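Local coordinates for hypothetical protein, IPT/TIG domain protein (PDB 4HW6) that is of unknown function but, as a two-domain IPT/TIG and six-bladed beta-propeller protein, probably binds carbohydrate as an auxiliary nutrient-binding protein, at residues V267-H277 with I289-V300. Sequence-based numbering, arbitrary orientation. Where two conformers were deposited one is given.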
# COMPACT_ATOMS: atom_id res chain seq x y z
N VAL A 267 -3.35 -25.01 16.26
CA VAL A 267 -3.50 -26.08 15.26
C VAL A 267 -2.13 -26.53 14.80
O VAL A 267 -1.19 -25.75 14.81
CB VAL A 267 -4.35 -25.58 14.05
CG1 VAL A 267 -3.59 -24.60 13.18
CG2 VAL A 267 -4.90 -26.76 13.24
N MSE A 268 -2.02 -27.80 14.40
CA MSE A 268 -0.77 -28.29 13.79
C MSE A 268 -0.62 -27.71 12.39
O MSE A 268 -1.61 -27.46 11.69
CB MSE A 268 -0.76 -29.82 13.68
CG MSE A 268 -0.74 -30.55 15.01
SE MSE A 268 0.80 -30.10 16.09
CE MSE A 268 2.32 -30.50 14.93
N MSE A 269 0.63 -27.53 11.98
CA MSE A 269 0.97 -27.18 10.61
C MSE A 269 1.78 -28.31 10.01
O MSE A 269 2.33 -29.17 10.71
CB MSE A 269 1.76 -25.86 10.56
CG MSE A 269 0.89 -24.62 10.71
SE MSE A 269 1.96 -22.98 10.65
CE MSE A 269 2.63 -23.21 8.83
N ASP A 270 1.85 -28.33 8.69
CA ASP A 270 2.53 -29.41 8.00
C ASP A 270 4.03 -29.14 7.79
O ASP A 270 4.74 -29.98 7.24
CB ASP A 270 1.82 -29.72 6.67
CG ASP A 270 1.92 -28.60 5.65
OD1 ASP A 270 2.62 -27.57 5.86
OD2 ASP A 270 1.28 -28.75 4.59
N THR A 271 4.49 -27.97 8.23
CA THR A 271 5.86 -27.48 8.01
C THR A 271 6.32 -26.68 9.21
O THR A 271 5.55 -25.96 9.83
CB THR A 271 5.89 -26.58 6.75
OG1 THR A 271 5.36 -27.32 5.65
CG2 THR A 271 7.32 -26.09 6.37
N LYS A 272 7.60 -26.82 9.55
CA LYS A 272 8.24 -25.96 10.54
C LYS A 272 9.61 -25.60 9.98
O LYS A 272 9.94 -25.93 8.84
CB LYS A 272 8.38 -26.67 11.88
CG LYS A 272 9.22 -27.94 11.86
CD LYS A 272 9.40 -28.54 13.25
CE LYS A 272 10.20 -29.82 13.19
NZ LYS A 272 10.50 -30.30 14.57
N GLY A 273 10.41 -24.91 10.78
CA GLY A 273 11.80 -24.68 10.39
C GLY A 273 11.95 -23.67 9.28
O GLY A 273 12.88 -23.75 8.46
N SER A 274 11.07 -22.68 9.24
CA SER A 274 10.99 -21.77 8.11
C SER A 274 10.28 -20.50 8.57
O SER A 274 9.73 -20.45 9.68
CB SER A 274 10.20 -22.45 6.96
OG SER A 274 10.40 -21.79 5.71
N ASN A 275 10.30 -19.46 7.75
CA ASN A 275 9.65 -18.22 8.08
C ASN A 275 8.21 -18.32 7.61
O ASN A 275 7.94 -18.82 6.50
CB ASN A 275 10.32 -17.05 7.34
CG ASN A 275 11.59 -16.55 8.01
OD1 ASN A 275 12.05 -17.12 8.99
ND2 ASN A 275 12.15 -15.49 7.47
N PHE A 276 7.29 -17.80 8.42
CA PHE A 276 5.89 -17.69 8.03
C PHE A 276 5.44 -16.28 8.35
O PHE A 276 5.97 -15.64 9.25
CB PHE A 276 5.02 -18.71 8.79
CG PHE A 276 5.44 -20.13 8.56
CD1 PHE A 276 5.10 -20.78 7.38
CD2 PHE A 276 6.22 -20.80 9.49
CE1 PHE A 276 5.54 -22.08 7.14
CE2 PHE A 276 6.63 -22.09 9.26
CZ PHE A 276 6.29 -22.74 8.08
N HIS A 277 4.42 -15.83 7.64
CA HIS A 277 3.76 -14.57 7.94
C HIS A 277 2.28 -14.82 7.86
O HIS A 277 1.77 -15.22 6.82
CB HIS A 277 4.15 -13.49 6.94
CG HIS A 277 3.61 -12.14 7.28
ND1 HIS A 277 3.97 -11.46 8.42
CD2 HIS A 277 2.71 -11.37 6.64
CE1 HIS A 277 3.31 -10.32 8.47
NE2 HIS A 277 2.53 -10.24 7.40
N ILE A 289 -1.67 -17.93 5.71
CA ILE A 289 -0.35 -18.25 6.17
C ILE A 289 0.58 -18.27 4.96
O ILE A 289 0.49 -19.17 4.08
CB ILE A 289 -0.28 -19.64 6.84
CG1 ILE A 289 -1.41 -19.84 7.86
CG2 ILE A 289 1.10 -19.84 7.48
CD1 ILE A 289 -1.58 -21.30 8.25
N ILE A 290 1.43 -17.24 4.87
CA ILE A 290 2.41 -17.15 3.82
C ILE A 290 3.64 -17.97 4.21
O ILE A 290 4.24 -17.71 5.25
CB ILE A 290 2.81 -15.70 3.53
CG1 ILE A 290 1.56 -14.84 3.24
CG2 ILE A 290 3.77 -15.67 2.34
CD1 ILE A 290 1.88 -13.36 3.06
N TYR A 291 3.96 -18.98 3.40
CA TYR A 291 5.14 -19.82 3.63
C TYR A 291 6.27 -19.10 2.91
O TYR A 291 6.54 -19.32 1.73
CB TYR A 291 4.95 -21.23 3.07
CG TYR A 291 4.11 -22.20 3.85
CD1 TYR A 291 2.96 -21.81 4.54
CD2 TYR A 291 4.46 -23.55 3.88
CE1 TYR A 291 2.21 -22.73 5.27
CE2 TYR A 291 3.70 -24.48 4.59
CZ TYR A 291 2.56 -24.07 5.26
OH TYR A 291 1.82 -25.01 5.97
N ASN A 292 6.93 -18.18 3.62
CA ASN A 292 7.92 -17.32 2.99
C ASN A 292 9.07 -18.08 2.34
O ASN A 292 9.55 -17.67 1.30
CB ASN A 292 8.52 -16.31 4.00
CG ASN A 292 7.48 -15.58 4.82
OD1 ASN A 292 7.55 -15.59 6.04
ND2 ASN A 292 6.52 -14.92 4.16
N GLY A 293 9.51 -19.16 2.97
CA GLY A 293 10.58 -19.97 2.47
C GLY A 293 10.19 -21.13 1.59
O GLY A 293 11.07 -21.74 0.99
N LYS A 294 8.89 -21.46 1.51
CA LYS A 294 8.43 -22.61 0.72
C LYS A 294 7.53 -22.24 -0.45
O LYS A 294 7.06 -23.13 -1.18
CB LYS A 294 7.70 -23.63 1.61
CG LYS A 294 8.45 -24.04 2.84
CD LYS A 294 9.78 -24.68 2.55
CE LYS A 294 10.36 -25.21 3.85
NZ LYS A 294 11.66 -25.88 3.62
N HIS A 295 7.31 -20.95 -0.67
CA HIS A 295 6.80 -20.46 -1.95
C HIS A 295 5.33 -20.80 -2.16
O HIS A 295 4.90 -21.09 -3.26
CB HIS A 295 7.67 -20.98 -3.09
CG HIS A 295 9.12 -20.88 -2.80
ND1 HIS A 295 9.73 -19.67 -2.58
CD2 HIS A 295 10.07 -21.82 -2.63
CE1 HIS A 295 11.01 -19.87 -2.28
NE2 HIS A 295 11.24 -21.17 -2.33
N CYS A 296 4.55 -20.69 -1.10
CA CYS A 296 3.13 -21.00 -1.19
C CYS A 296 2.38 -20.26 -0.10
O CYS A 296 2.99 -19.71 0.84
CB CYS A 296 2.88 -22.50 -1.18
SG CYS A 296 3.56 -23.32 0.25
N ILE A 297 1.07 -20.15 -0.29
CA ILE A 297 0.19 -19.51 0.67
C ILE A 297 -0.91 -20.51 1.04
O ILE A 297 -1.53 -21.13 0.16
CB ILE A 297 -0.43 -18.21 0.10
CG1 ILE A 297 0.65 -17.18 -0.26
CG2 ILE A 297 -1.44 -17.63 1.12
CD1 ILE A 297 0.12 -15.93 -0.97
N TYR A 298 -1.14 -20.67 2.33
CA TYR A 298 -2.21 -21.50 2.85
C TYR A 298 -3.26 -20.62 3.50
O TYR A 298 -3.00 -19.44 3.83
CB TYR A 298 -1.68 -22.45 3.93
CG TYR A 298 -0.92 -23.68 3.51
CD1 TYR A 298 0.17 -23.61 2.66
CD2 TYR A 298 -1.25 -24.93 4.04
CE1 TYR A 298 0.91 -24.75 2.32
CE2 TYR A 298 -0.53 -26.07 3.70
CZ TYR A 298 0.56 -25.97 2.83
OH TYR A 298 1.29 -27.12 2.53
N ARG A 299 -4.44 -21.20 3.71
CA ARG A 299 -5.50 -20.56 4.49
C ARG A 299 -5.83 -21.39 5.72
O ARG A 299 -5.93 -22.63 5.65
CB ARG A 299 -6.75 -20.36 3.61
CG ARG A 299 -8.02 -20.02 4.38
CD ARG A 299 -9.07 -19.39 3.49
NE ARG A 299 -10.42 -19.57 4.00
CZ ARG A 299 -11.52 -19.13 3.39
NH1 ARG A 299 -11.41 -18.48 2.24
NH2 ARG A 299 -12.72 -19.35 3.90
N VAL A 300 -6.07 -20.71 6.84
CA VAL A 300 -6.52 -21.35 8.08
C VAL A 300 -7.84 -20.70 8.51
O VAL A 300 -7.93 -19.48 8.70
CB VAL A 300 -5.45 -21.32 9.18
CG1 VAL A 300 -4.98 -19.89 9.48
CG2 VAL A 300 -5.98 -22.04 10.42
O HOH W 1 -0.04 -26.37 7.54
O HOH W 2 11.74 -26.23 6.75
O HOH W 3 8.12 -21.02 4.71
O HOH W 4 7.97 -13.99 8.13
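Asp270 takes a tyrosine hydroxyl on each carboxylate oxygen. Tyr298 OH donates to the syn lone pair of Asp270 OD2 at 2.6 Å, whereas Tyr291 OH reaches OD1 of the same residue at 2.7 Å from above the carboxylate plane. Thr271 OG1 donates to the same OD1 from the opposite face and also bonds to His319; together the three hydroxyl donors fix the rotation of the carboxylate and probably stabilise its negative charge. A water accepts from Asp270 N and donates to Tyr291 OH. Further along, His277 and Ile290 form an antiparallel hydrogen-bonded pair, with Ile290 N 2.8 Å from His277 O. This pair belongs to the hairpin of strands 276-280 and 286-291, the first two strands of a four-stranded antiparallel blade of the six-bladed propeller; residues 269-275 carry the chain into it from the preceding blade. Next to the pair, Phe276 makes a T-shaped contact with Tyr291, planes at 80°: the edge of Phe276 points to the face of Tyr291, with Phe276 CE1 over the ring centre and 3.6 Å from Tyr291 CG. Tyr298 CE1 lies over the opposite face of Tyr291, toward its rim. The selenomethionine Met269, its chain bent at the last torsion (chi3 62°), lays CE over a face of Phe276, toward the ring's rim, and 3.9 Å from Ile289 CG2, while Ile252 of the preceding blade touches both Met269 and Ile289.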